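Local coordinates for protein glycerol dehydrogenase (Schizosaccharomyces pombe, PDB 1TA9) that probably oxidises glycerol to dihydroxyacetone with NAD(+) at a zinc-dependent active site, a reaction through which the cell assimilates glycerol, at residues E239-V243 / G309-H315; D182-L188 / S302-E307; A233-W237 / A264-K268. One frame throughout, in Å; residues are numbered along the deposited sequence.

Contact 1. Residues E239-V243 / G309-H315; sequences ETESV and GGLAAAH. With ZN (zinc ion), chain I.
Two backbone N-H groups close on Glu239 OE1 from opposite faces of the carboxylate: Ala312 N at 2.6 Å and His315 N at 3.1 Å, both in nearly straight bonds although each lies well out of the carboxylate plane. Ala312 is the N-cap of helix 313-322, so the acid, reaching over from another helix, receives the N-H of the N-cap residue and that of His315 in the first turn. The other oxygen, Glu239 OE2, turns its syn lone pair to the imidazole and accepts from His315 ND1 at 2.5 Å, a short bond that is somewhat bent. Carboxylate and ring are almost coplanar, 14° apart; the bond restrains the ring's rotation while His315 NE2 binds zinc at 2.2 Å. Glutamate suits the place because its extended chain (chi2 -172°) spans the gap from helix to helix, its carboxylate lying against Ala314 CB. With alanine in place of the glutamate, both N-H groups would probably lose their acceptor and the imidazole, then held mainly through its zinc bond, would be less firmly oriented. Farther along, Thr240 OG1 accepts from Gly310 N at 3.2 Å, while its stronger partner is Gly305 O. The two glycines fit the close approach: a CB on Gly309 would collide with this hydroxyl, and one on Gly310 with Val243 CG2, which packs 3.4 Å from Leu311 O. Asp232 and His333 complete the protein ligands of the zinc, and Ser235 OG also bonds Glu239 OE2. The buried contact thus ties helix 223-245 to the start of helix 313-322, with Gln344 of helix 333-347 alongside and Tyr201 of strand 198-203 touching Leu311 and His315.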
ATOM      1  N   GLU B 239      10.262 -23.038 -15.139  1.00 12.13           N
ATOM      2  CA  GLU B 239      10.685 -24.414 -14.910  1.00 12.65           C
ATOM      3  C   GLU B 239      11.519 -24.583 -13.648  1.00 12.53           C
ATOM      4  O   GLU B 239      11.247 -25.475 -12.842  1.00 12.63           O
ATOM      5  CB  GLU B 239      11.441 -24.954 -16.133  1.00 13.01           C
ATOM      6  CG  GLU B 239      10.580 -24.995 -17.391  1.00 14.01           C
ATOM      7  CD  GLU B 239      11.253 -25.702 -18.555  1.00 14.77           C
ATOM      8  OE1 GLU B 239      11.171 -26.950 -18.634  1.00 14.92           O
ATOM      9  OE2 GLU B 239      11.869 -25.007 -19.388  1.00 15.42           O
ATOM     10  N   THR B 240      12.518 -23.727 -13.460  1.00 12.40           N
ATOM     11  CA  THR B 240      13.356 -23.826 -12.269  1.00 12.31           C
ATOM     12  C   THR B 240      12.554 -23.662 -10.980  1.00 12.43           C
ATOM     13  O   THR B 240      12.785 -24.387 -10.009  1.00 12.24           O
ATOM     14  CB  THR B 240      14.517 -22.812 -12.324  1.00 12.39           C
ATOM     15  OG1 THR B 240      15.550 -23.345 -13.162  1.00 12.57           O
ATOM     16  CG2 THR B 240      15.089 -22.542 -10.928  1.00 12.27           C
ATOM     17  N   GLU B 241      11.610 -22.727 -10.954  1.00 12.54           N
ATOM     18  CA  GLU B 241      10.795 -22.563  -9.749  1.00 12.86           C
ATOM     19  C   GLU B 241      10.021 -23.859  -9.486  1.00 13.24           C
ATOM     20  O   GLU B 241       9.851 -24.267  -8.342  1.00 13.10           O
ATOM     21  CB  GLU B 241       9.818 -21.393  -9.905  1.00 12.86           C
ATOM     22  CG  GLU B 241      10.450 -20.028  -9.672  1.00 12.95           C
ATOM     23  CD  GLU B 241      10.869 -19.826  -8.224  1.00 13.01           C
ATOM     24  OE1 GLU B 241      12.061 -19.574  -7.975  1.00 13.08           O
ATOM     25  OE2 GLU B 241      10.002 -19.916  -7.330  1.00 13.28           O
ATOM     26  N   SER B 242       9.562 -24.502 -10.556  1.00 13.64           N
ATOM     27  CA  SER B 242       8.810 -25.753 -10.449  1.00 14.48           C
ATOM     28  C   SER B 242       9.670 -26.893  -9.899  1.00 14.41           C
ATOM     29  O   SER B 242       9.201 -27.706  -9.104  1.00 14.67           O
ATOM     30  CB  SER B 242       8.250 -26.149 -11.821  1.00 15.29           C
ATOM     31  OG  SER B 242       7.569 -27.391 -11.747  1.00 17.74           O
ATOM     32  N   VAL B 243      10.923 -26.958 -10.338  1.00 14.15           N
ATOM     33  CA  VAL B 243      11.844 -27.994  -9.875  1.00 14.17           C
ATOM     34  C   VAL B 243      12.193 -27.759  -8.407  1.00 14.10           C
ATOM     35  O   VAL B 243      12.185 -28.686  -7.593  1.00 13.82           O
ATOM     36  CB  VAL B 243      13.156 -27.989 -10.704  1.00 14.14           C
ATOM     37  CG1 VAL B 243      14.179 -28.958 -10.094  1.00 14.44           C
ATOM     38  CG2 VAL B 243      12.861 -28.375 -12.135  1.00 14.14           C
ATOM     39  N   GLY B 309      19.054 -24.964 -11.631  1.00 14.46           N
ATOM     40  CA  GLY B 309      17.695 -25.163 -11.175  1.00 14.57           C
ATOM     41  C   GLY B 309      17.309 -26.454 -11.875  1.00 14.82           C
ATOM     42  O   GLY B 309      17.740 -27.539 -11.475  1.00 14.85           O
ATOM     43  N   GLY B 310      16.526 -26.343 -12.945  1.00 14.68           N
ATOM     44  CA  GLY B 310      16.147 -27.530 -13.679  1.00 14.53           C
ATOM     45  C   GLY B 310      15.084 -27.290 -14.730  1.00 14.41           C
ATOM     46  O   GLY B 310      14.449 -26.234 -14.758  1.00 14.40           O
ATOM     47  N   LEU B 311      14.908 -28.277 -15.602  1.00 14.34           N
ATOM     48  CA  LEU B 311      13.899 -28.217 -16.646  1.00 14.12           C
ATOM     49  C   LEU B 311      12.676 -28.948 -16.104  1.00 13.94           C
ATOM     50  O   LEU B 311      12.792 -29.795 -15.213  1.00 14.04           O
ATOM     51  CB  LEU B 311      14.393 -28.908 -17.924  1.00 14.17           C
ATOM     52  CG  LEU B 311      15.637 -28.320 -18.596  1.00 14.28           C
ATOM     53  CD1 LEU B 311      15.945 -29.090 -19.878  1.00 14.16           C
ATOM     54  CD2 LEU B 311      15.399 -26.841 -18.900  1.00 14.27           C
ATOM     55  N   ALA B 312      11.506 -28.618 -16.631  1.00 13.62           N
ATOM     56  CA  ALA B 312      10.283 -29.260 -16.177  1.00 13.50           C
ATOM     57  C   ALA B 312       9.376 -29.621 -17.352  1.00 13.63           C
ATOM     58  O   ALA B 312       9.816 -30.266 -18.306  1.00 13.55           O
ATOM     59  CB  ALA B 312       9.550 -28.347 -15.189  1.00 13.35           C
ATOM     60  N   ALA B 313       8.115 -29.203 -17.290  1.00 13.46           N
ATOM     61  CA  ALA B 313       7.170 -29.521 -18.354  1.00 13.58           C
ATOM     62  C   ALA B 313       7.421 -28.787 -19.667  1.00 13.74           C
ATOM     63  O   ALA B 313       7.336 -29.390 -20.737  1.00 13.79           O
ATOM     64  CB  ALA B 313       5.747 -29.256 -17.882  1.00 13.50           C
ATOM     65  N   ALA B 314       7.726 -27.496 -19.591  1.00 13.92           N
ATOM     66  CA  ALA B 314       7.945 -26.692 -20.793  1.00 14.28           C
ATOM     67  C   ALA B 314       8.839 -27.365 -21.832  1.00 14.61           C
ATOM     68  O   ALA B 314       8.431 -27.557 -22.978  1.00 14.47           O
ATOM     69  CB  ALA B 314       8.521 -25.330 -20.416  1.00 14.55           C
ATOM     70  N   HIS B 315      10.055 -27.727 -21.442  1.00 14.74           N
ATOM     71  CA  HIS B 315      10.960 -28.364 -22.394  1.00 15.16           C
ATOM     72  C   HIS B 315      10.539 -29.770 -22.793  1.00 15.23           C
ATOM     73  O   HIS B 315      10.775 -30.194 -23.922  1.00 15.15           O
ATOM     74  CB  HIS B 315      12.390 -28.351 -21.857  1.00 15.16           C
ATOM     75  CG  HIS B 315      13.111 -27.075 -22.155  1.00 15.69           C
ATOM     76  ND1 HIS B 315      12.751 -25.872 -21.586  1.00 15.62           N
ATOM     77  CD2 HIS B 315      14.103 -26.797 -23.031  1.00 15.58           C
ATOM     78  CE1 HIS B 315      13.489 -24.906 -22.104  1.00 15.94           C
ATOM     79  NE2 HIS B 315      14.315 -25.441 -22.984  1.00 15.98           N
TER
HETATM   80 ZN    ZN I1501      15.871 -24.402 -24.134  1.00 34.17          ZN

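Contact 2. Residues D182-L188 / S302-E307. With K (potassium ion), chain J.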
ATOM      1  N   ASP B 182      19.717 -20.967 -24.580  1.00 18.72           N
ATOM      2  CA  ASP B 182      20.668 -20.897 -23.472  1.00 19.16           C
ATOM      3  C   ASP B 182      21.556 -22.139 -23.410  1.00 19.29           C
ATOM      4  O   ASP B 182      22.054 -22.507 -22.347  1.00 19.51           O
ATOM      5  CB  ASP B 182      19.931 -20.719 -22.134  1.00 19.28           C
ATOM      6  CG  ASP B 182      18.820 -21.736 -21.933  1.00 19.61           C
ATOM      7  OD1 ASP B 182      18.923 -22.844 -22.496  1.00 19.22           O
ATOM      8  OD2 ASP B 182      17.847 -21.436 -21.199  1.00 20.07           O
ATOM      9  N   ALA B 183      21.770 -22.774 -24.557  1.00 19.35           N
ATOM     10  CA  ALA B 183      22.592 -23.980 -24.608  1.00 19.58           C
ATOM     11  C   ALA B 183      24.089 -23.719 -24.429  1.00 19.68           C
ATOM     12  O   ALA B 183      24.820 -24.578 -23.936  1.00 19.65           O
ATOM     13  CB  ALA B 183      22.356 -24.710 -25.925  1.00 19.70           C
ATOM     14  N   ALA B 184      24.536 -22.531 -24.821  1.00 19.43           N
ATOM     15  CA  ALA B 184      25.949 -22.173 -24.751  1.00 19.36           C
ATOM     16  C   ALA B 184      26.702 -22.546 -23.469  1.00 19.33           C
ATOM     17  O   ALA B 184      27.726 -23.222 -23.517  1.00 19.14           O
ATOM     18  CB  ALA B 184      26.108 -20.672 -25.029  1.00 19.19           C
ATOM     19  N   THR B 185      26.193 -22.119 -22.324  1.00 19.63           N
ATOM     20  CA  THR B 185      26.871 -22.372 -21.055  1.00 19.99           C
ATOM     21  C   THR B 185      26.682 -23.741 -20.423  1.00 20.58           C
ATOM     22  O   THR B 185      27.390 -24.074 -19.473  1.00 20.77           O
ATOM     23  CB  THR B 185      26.422 -21.366 -19.983  1.00 19.85           C
ATOM     24  OG1 THR B 185      25.080 -21.682 -19.589  1.00 19.29           O
ATOM     25  CG2 THR B 185      26.470 -19.940 -20.522  1.00 19.53           C
ATOM     26  N   SER B 186      25.750 -24.537 -20.935  1.00 21.15           N
ATOM     27  CA  SER B 186      25.452 -25.826 -20.318  1.00 21.92           C
ATOM     28  C   SER B 186      26.386 -27.002 -20.558  1.00 22.54           C
ATOM     29  O   SER B 186      27.139 -27.050 -21.535  1.00 22.17           O
ATOM     30  CB  SER B 186      24.029 -26.256 -20.678  1.00 21.85           C
ATOM     31  OG  SER B 186      23.970 -26.742 -22.003  1.00 22.22           O
ATOM     32  N   SER B 187      26.298 -27.959 -19.642  1.00 23.63           N
ATOM     33  CA  SER B 187      27.088 -29.181 -19.682  1.00 25.13           C
ATOM     34  C   SER B 187      26.272 -30.247 -20.397  1.00 26.18           C
ATOM     35  O   SER B 187      26.642 -31.420 -20.405  1.00 26.22           O
ATOM     36  CB  SER B 187      27.379 -29.662 -18.262  1.00 24.92           C
ATOM     37  OG  SER B 187      27.906 -28.621 -17.465  1.00 25.55           O
ATOM     38  N   LEU B 188      25.154 -29.834 -20.983  1.00 27.68           N
ATOM     39  CA  LEU B 188      24.271 -30.762 -21.679  1.00 29.40           C
ATOM     40  C   LEU B 188      24.474 -30.762 -23.184  1.00 30.44           C
ATOM     41  O   LEU B 188      25.101 -29.869 -23.752  1.00 30.44           O
ATOM     42  CB  LEU B 188      22.800 -30.424 -21.416  1.00 29.55           C
ATOM     43  CG  LEU B 188      22.295 -30.030 -20.028  1.00 29.94           C
ATOM     44  CD1 LEU B 188      20.773 -30.062 -20.052  1.00 30.10           C
ATOM     45  CD2 LEU B 188      22.821 -30.978 -18.974  1.00 30.16           C
ATOM     46  N   SER B 302      19.894 -17.226 -18.194  1.00 11.45           N
ATOM     47  CA  SER B 302      19.045 -18.358 -18.510  1.00 11.88           C
ATOM     48  C   SER B 302      19.841 -19.662 -18.396  1.00 12.18           C
ATOM     49  O   SER B 302      19.338 -20.666 -17.891  1.00 12.33           O
ATOM     50  CB  SER B 302      18.465 -18.199 -19.912  1.00 12.04           C
ATOM     51  OG  SER B 302      17.461 -19.169 -20.137  1.00 12.46           O
ATOM     52  N   GLY B 303      21.093 -19.627 -18.843  1.00 12.26           N
ATOM     53  CA  GLY B 303      21.944 -20.803 -18.782  1.00 12.20           C
ATOM     54  C   GLY B 303      22.208 -21.296 -17.371  1.00 12.13           C
ATOM     55  O   GLY B 303      21.926 -22.449 -17.053  1.00 12.00           O
ATOM     56  N   LEU B 304      22.749 -20.433 -16.519  1.00 12.25           N
ATOM     57  CA  LEU B 304      23.035 -20.821 -15.141  1.00 12.77           C
ATOM     58  C   LEU B 304      21.743 -21.039 -14.362  1.00 13.03           C
ATOM     59  O   LEU B 304      21.686 -21.879 -13.462  1.00 12.97           O
ATOM     60  CB  LEU B 304      23.859 -19.742 -14.438  1.00 12.99           C
ATOM     61  CG  LEU B 304      25.277 -19.484 -14.942  1.00 13.48           C
ATOM     62  CD1 LEU B 304      25.878 -18.318 -14.158  1.00 13.81           C
ATOM     63  CD2 LEU B 304      26.115 -20.744 -14.774  1.00 13.71           C
ATOM     64  N   GLY B 305      20.714 -20.273 -14.715  1.00 13.12           N
ATOM     65  CA  GLY B 305      19.428 -20.376 -14.048  1.00 13.36           C
ATOM     66  C   GLY B 305      18.723 -21.701 -14.263  1.00 13.84           C
ATOM     67  O   GLY B 305      18.075 -22.215 -13.355  1.00 13.79           O
ATOM     68  N   PHE B 306      18.842 -22.265 -15.460  1.00 14.39           N
ATOM     69  CA  PHE B 306      18.190 -23.537 -15.735  1.00 15.09           C
ATOM     70  C   PHE B 306      19.028 -24.736 -15.279  1.00 15.11           C
ATOM     71  O   PHE B 306      18.501 -25.666 -14.674  1.00 15.24           O
ATOM     72  CB  PHE B 306      17.830 -23.645 -17.231  1.00 15.39           C
ATOM     73  CG  PHE B 306      18.799 -24.453 -18.054  1.00 16.17           C
ATOM     74  CD1 PHE B 306      18.808 -25.845 -17.984  1.00 16.45           C
ATOM     75  CD2 PHE B 306      19.688 -23.822 -18.918  1.00 16.48           C
ATOM     76  CE1 PHE B 306      19.690 -26.594 -18.764  1.00 16.75           C
ATOM     77  CE2 PHE B 306      20.572 -24.564 -19.702  1.00 16.85           C
ATOM     78  CZ  PHE B 306      20.572 -25.953 -19.623  1.00 16.68           C
ATOM     79  N   GLU B 307      20.330 -24.711 -15.540  1.00 15.49           N
ATOM     80  CA  GLU B 307      21.171 -25.841 -15.159  1.00 15.74           C
ATOM     81  C   GLU B 307      21.306 -26.010 -13.645  1.00 15.46           C
ATOM     82  O   GLU B 307      21.388 -27.137 -13.143  1.00 15.23           O
ATOM     83  CB  GLU B 307      22.559 -25.725 -15.803  1.00 17.00           C
ATOM     84  CG  GLU B 307      23.402 -26.987 -15.643  1.00 18.82           C
ATOM     85  CD  GLU B 307      24.683 -26.974 -16.469  1.00 20.12           C
ATOM     86  OE1 GLU B 307      25.393 -28.001 -16.469  1.00 20.99           O
ATOM     87  OE2 GLU B 307      24.987 -25.948 -17.114  1.00 21.23           O
TER
HETATM   88  K     K J1504      15.341 -22.168 -20.654  1.00 17.21           K
HETATM   89  O   HOH W   1      24.301 -23.632 -17.948  1.00 27.04           O
HETATM   90  O   HOH W   2      14.349 -23.526 -18.698  1.00 15.02           O
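The loop at Asp182 runs against the last turns of helix 289-307, coming within 4.9 Å between the CA atoms of Asp182 and Gly303, and then folds through a type I turn from Ala183 to Ser186. Gly303 permits this approach, since a CB on it would run into Thr185 OG1. Asp182 OD2 accepts from Ser302 OG at 2.5 Å on its anti lone pair, and also binds potassium at 2.7 Å; the small hydroxyl of serine therefore steadies a metal-binding oxygen from the second shell. With CG of Asp182 between its backbone N and carbonyl carbon (chi1 51°), the carboxylate stands beside the helix, Asp182 OD1 being 3.7 Å from Phe306 CE2. The phenyl ring is a wedge beneath the loop: Asp182 O and Leu188 CD1 meet its edge, and Ser186 CB approaches CZ obliquely. The carbonyl oxygen at the hydrogen-bearing edge is probably mildly favourable. The chain of Glu307, fully extended, reaches the other end of the loop, where Glu307 OE1 receives a weak bond from Ser187 N at 3.3 Å, and a bond from Ser187 OG, whose position is less certain. Glu307 OE2 accepts from a water at 2.6 Å that also bonds Thr185 OG1, and from Asn207 ND2. The turn is tightened from within, as Ser186 OG and Ser186 N both bond Ala183 O. In the iron-containing alcohol dehydrogenase family this is the cleft between a nucleotide-binding domain and a helical, metal-binding one; Ser186 and Leu188 probably contact NAD(+), and Asp182, already a potassium ligand beside a bound glycerol, probably contacts substrate.

Contact 3. Residues A233-W237 / A264-K268; sequences ALSTW and ARACK. With K (potassium ion), chain J.
Trp237 lays one face of its indole against the aliphatic chain of Lys268, whose CD stands 3.5 Å from the centroid of the five-membered ring, only 15° off the normal, in a CH-pi contact. The chain then runs on over the benzo half, with Lys268 CE 3.8 Å from Trp237 CE3. Lys268 NZ lies above the six-membered ring, but too far off for more than a weak cation-pi attraction, and its salt bridge is with Glu272. With CG anti to the backbone N (chi1 -179°), the indole swings out from helix 223-245 and across the neighbouring helix. Arg265 runs beside it in the same direction, its guanidinium nearly perpendicular to the indole and paired through NE with Asp269. Tryptophan and long basic chains suit this partly exposed margin: the lysine's methylenes lie on the indole face and the arginine runs alongside, while both charges find acids on their own helix. Toward the interior the residues are small. Cys267 SG packs 3.8 Å from Ala233 CB and 3.5 Å from Ala233 O, and Thr236 CG2 meets Ala264 CB at 4.2 Å. This lets the axes of the short helical segments approach to 8.4 Å, crossing at -133°. On its other branch Thr236 carries a hydroxyl, OG1, that binds potassium at 3.0 Å and also bonds Ser302 OG; Ser235 OG is a longer ligand, and Asp232 and Asp182 contribute further oxygens. Within the helical part of the dehydrogenase this is an inclined helix pair, its N-to-C directions nearer antiparallel than parallel, with an aromatic and charged outer margin and a metal site on the side away from it.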
ATOM      1  N   ALA B 233      14.525 -18.141 -22.757  1.00 11.70           N
ATOM      2  CA  ALA B 233      14.826 -17.523 -21.468  1.00 11.92           C
ATOM      3  C   ALA B 233      13.581 -17.394 -20.578  1.00 12.11           C
ATOM      4  O   ALA B 233      13.667 -17.510 -19.352  1.00 12.20           O
ATOM      5  CB  ALA B 233      15.470 -16.153 -21.687  1.00 11.61           C
ATOM      6  N   LEU B 234      12.427 -17.159 -21.193  1.00 12.04           N
ATOM      7  CA  LEU B 234      11.183 -17.035 -20.434  1.00 12.48           C
ATOM      8  C   LEU B 234      10.794 -18.299 -19.666  1.00 12.44           C
ATOM      9  O   LEU B 234      10.151 -18.217 -18.621  1.00 12.64           O
ATOM     10  CB  LEU B 234      10.028 -16.643 -21.360  1.00 12.75           C
ATOM     11  CG  LEU B 234       9.907 -15.157 -21.704  1.00 13.28           C
ATOM     12  CD1 LEU B 234       8.847 -14.969 -22.783  1.00 13.20           C
ATOM     13  CD2 LEU B 234       9.551 -14.372 -20.448  1.00 13.52           C
ATOM     14  N   SER B 235      11.173 -19.468 -20.169  1.00 12.27           N
ATOM     15  CA  SER B 235      10.811 -20.700 -19.480  1.00 12.35           C
ATOM     16  C   SER B 235      11.702 -21.006 -18.277  1.00 12.22           C
ATOM     17  O   SER B 235      11.311 -21.763 -17.388  1.00 11.78           O
ATOM     18  CB  SER B 235      10.847 -21.885 -20.446  1.00 12.59           C
ATOM     19  OG  SER B 235      12.171 -22.232 -20.789  1.00 13.90           O
ATOM     20  N   THR B 236      12.886 -20.405 -18.240  1.00 12.05           N
ATOM     21  CA  THR B 236      13.827 -20.647 -17.154  1.00 12.02           C
ATOM     22  C   THR B 236      13.248 -20.461 -15.754  1.00 11.90           C
ATOM     23  O   THR B 236      13.296 -21.382 -14.938  1.00 11.84           O
ATOM     24  CB  THR B 236      15.075 -19.754 -17.282  1.00 12.19           C
ATOM     25  OG1 THR B 236      15.730 -20.029 -18.524  1.00 12.93           O
ATOM     26  CG2 THR B 236      16.044 -20.024 -16.137  1.00 12.59           C
ATOM     27  N   TRP B 237      12.710 -19.279 -15.469  1.00 11.57           N
ATOM     28  CA  TRP B 237      12.153 -19.029 -14.149  1.00 11.99           C
ATOM     29  C   TRP B 237      10.989 -19.972 -13.862  1.00 11.78           C
ATOM     30  O   TRP B 237      10.890 -20.528 -12.769  1.00 11.73           O
ATOM     31  CB  TRP B 237      11.679 -17.576 -14.025  1.00 12.31           C
ATOM     32  CG  TRP B 237      11.115 -17.246 -12.674  1.00 13.01           C
ATOM     33  CD1 TRP B 237      11.816 -17.002 -11.524  1.00 13.01           C
ATOM     34  CD2 TRP B 237       9.730 -17.150 -12.329  1.00 13.41           C
ATOM     35  NE1 TRP B 237      10.947 -16.759 -10.485  1.00 13.35           N
ATOM     36  CE2 TRP B 237       9.661 -16.843 -10.951  1.00 13.61           C
ATOM     37  CE3 TRP B 237       8.537 -17.294 -13.051  1.00 13.92           C
ATOM     38  CZ2 TRP B 237       8.444 -16.675 -10.280  1.00 14.19           C
ATOM     39  CZ3 TRP B 237       7.323 -17.128 -12.380  1.00 14.51           C
ATOM     40  CH2 TRP B 237       7.290 -16.822 -11.008  1.00 14.38           C
ATOM     41  N   ALA B 264      17.989 -17.204 -11.826  1.00 10.55           N
ATOM     42  CA  ALA B 264      16.793 -17.446 -12.629  1.00 10.88           C
ATOM     43  C   ALA B 264      15.899 -16.212 -12.500  1.00 11.19           C
ATOM     44  O   ALA B 264      15.262 -15.787 -13.465  1.00 11.22           O
ATOM     45  CB  ALA B 264      16.052 -18.685 -12.135  1.00 10.90           C
ATOM     46  N   ARG B 265      15.856 -15.638 -11.301  1.00 11.37           N
ATOM     47  CA  ARG B 265      15.053 -14.443 -11.059  1.00 11.84           C
ATOM     48  C   ARG B 265      15.642 -13.276 -11.853  1.00 11.36           C
ATOM     49  O   ARG B 265      14.908 -12.459 -12.409  1.00 11.13           O
ATOM     50  CB  ARG B 265      15.042 -14.095  -9.567  1.00 13.00           C
ATOM     51  CG  ARG B 265      14.199 -12.870  -9.234  1.00 14.95           C
ATOM     52  CD  ARG B 265      12.713 -13.181  -9.291  1.00 16.47           C
ATOM     53  NE  ARG B 265      11.910 -11.983  -9.526  1.00 18.30           N
ATOM     54  CZ  ARG B 265      10.583 -11.948  -9.462  1.00 18.91           C
ATOM     55  NH1 ARG B 265       9.900 -13.049  -9.158  1.00 19.49           N
ATOM     56  NH2 ARG B 265       9.934 -10.821  -9.724  1.00 19.59           N
ATOM     57  N   ALA B 266      16.970 -13.204 -11.897  1.00 10.87           N
ATOM     58  CA  ALA B 266      17.658 -12.153 -12.636  1.00 10.90           C
ATOM     59  C   ALA B 266      17.222 -12.219 -14.093  1.00 11.01           C
ATOM     60  O   ALA B 266      16.997 -11.192 -14.740  1.00 11.07           O
ATOM     61  CB  ALA B 266      19.174 -12.334 -12.525  1.00 10.77           C
ATOM     62  N   CYS B 267      17.099 -13.437 -14.603  1.00 10.99           N
ATOM     63  CA  CYS B 267      16.672 -13.652 -15.980  1.00 11.29           C
ATOM     64  C   CYS B 267      15.263 -13.073 -16.178  1.00 11.04           C
ATOM     65  O   CYS B 267      15.039 -12.237 -17.054  1.00 10.88           O
ATOM     66  CB  CYS B 267      16.667 -15.150 -16.286  1.00 11.60           C
ATOM     67  SG  CYS B 267      16.269 -15.566 -17.992  1.00 12.92           S
ATOM     68  N   LYS B 268      14.322 -13.525 -15.355  1.00 10.74           N
ATOM     69  CA  LYS B 268      12.935 -13.061 -15.425  1.00 10.81           C
ATOM     70  C   LYS B 268      12.838 -11.535 -15.359  1.00 10.42           C
ATOM     71  O   LYS B 268      12.183 -10.901 -16.190  1.00  9.94           O
ATOM     72  CB  LYS B 268      12.130 -13.669 -14.272  1.00 11.48           C
ATOM     73  CG  LYS B 268      10.679 -13.203 -14.177  1.00 12.55           C
ATOM     74  CD  LYS B 268      10.013 -13.792 -12.936  1.00 13.33           C
ATOM     75  CE  LYS B 268       8.519 -13.511 -12.886  1.00 13.98           C
ATOM     76  NZ  LYS B 268       8.223 -12.064 -12.740  1.00 14.94           N
TER
HETATM   77  K     K J1504      15.341 -22.168 -20.654  1.00 17.21           K
HETATM   78  O   HOH W   2      14.349 -23.526 -18.698  1.00 15.02           O

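Along the chain the segments come in the order 182-188, 233-237, 239-243, 264-268, 302-307 and 309-315, so contact 3 is nested within contact 2, while contact 1 crosses both. Their centres lie only 10 to 12 Å apart. Helix 223-245 is shared by contacts 1 and 3, and helices 258-284, 289-307 and 313-322 follow one another to supply the partners. Each contact touches the other two; between contacts 1 and 2, for example, Leu311 packs on the ring of Phe306. Contacts 2 and 3 both reach the potassium, and contact 1 the zinc, so this group of helices places both metals beside the loop carrying probable NAD(+)-binding residues.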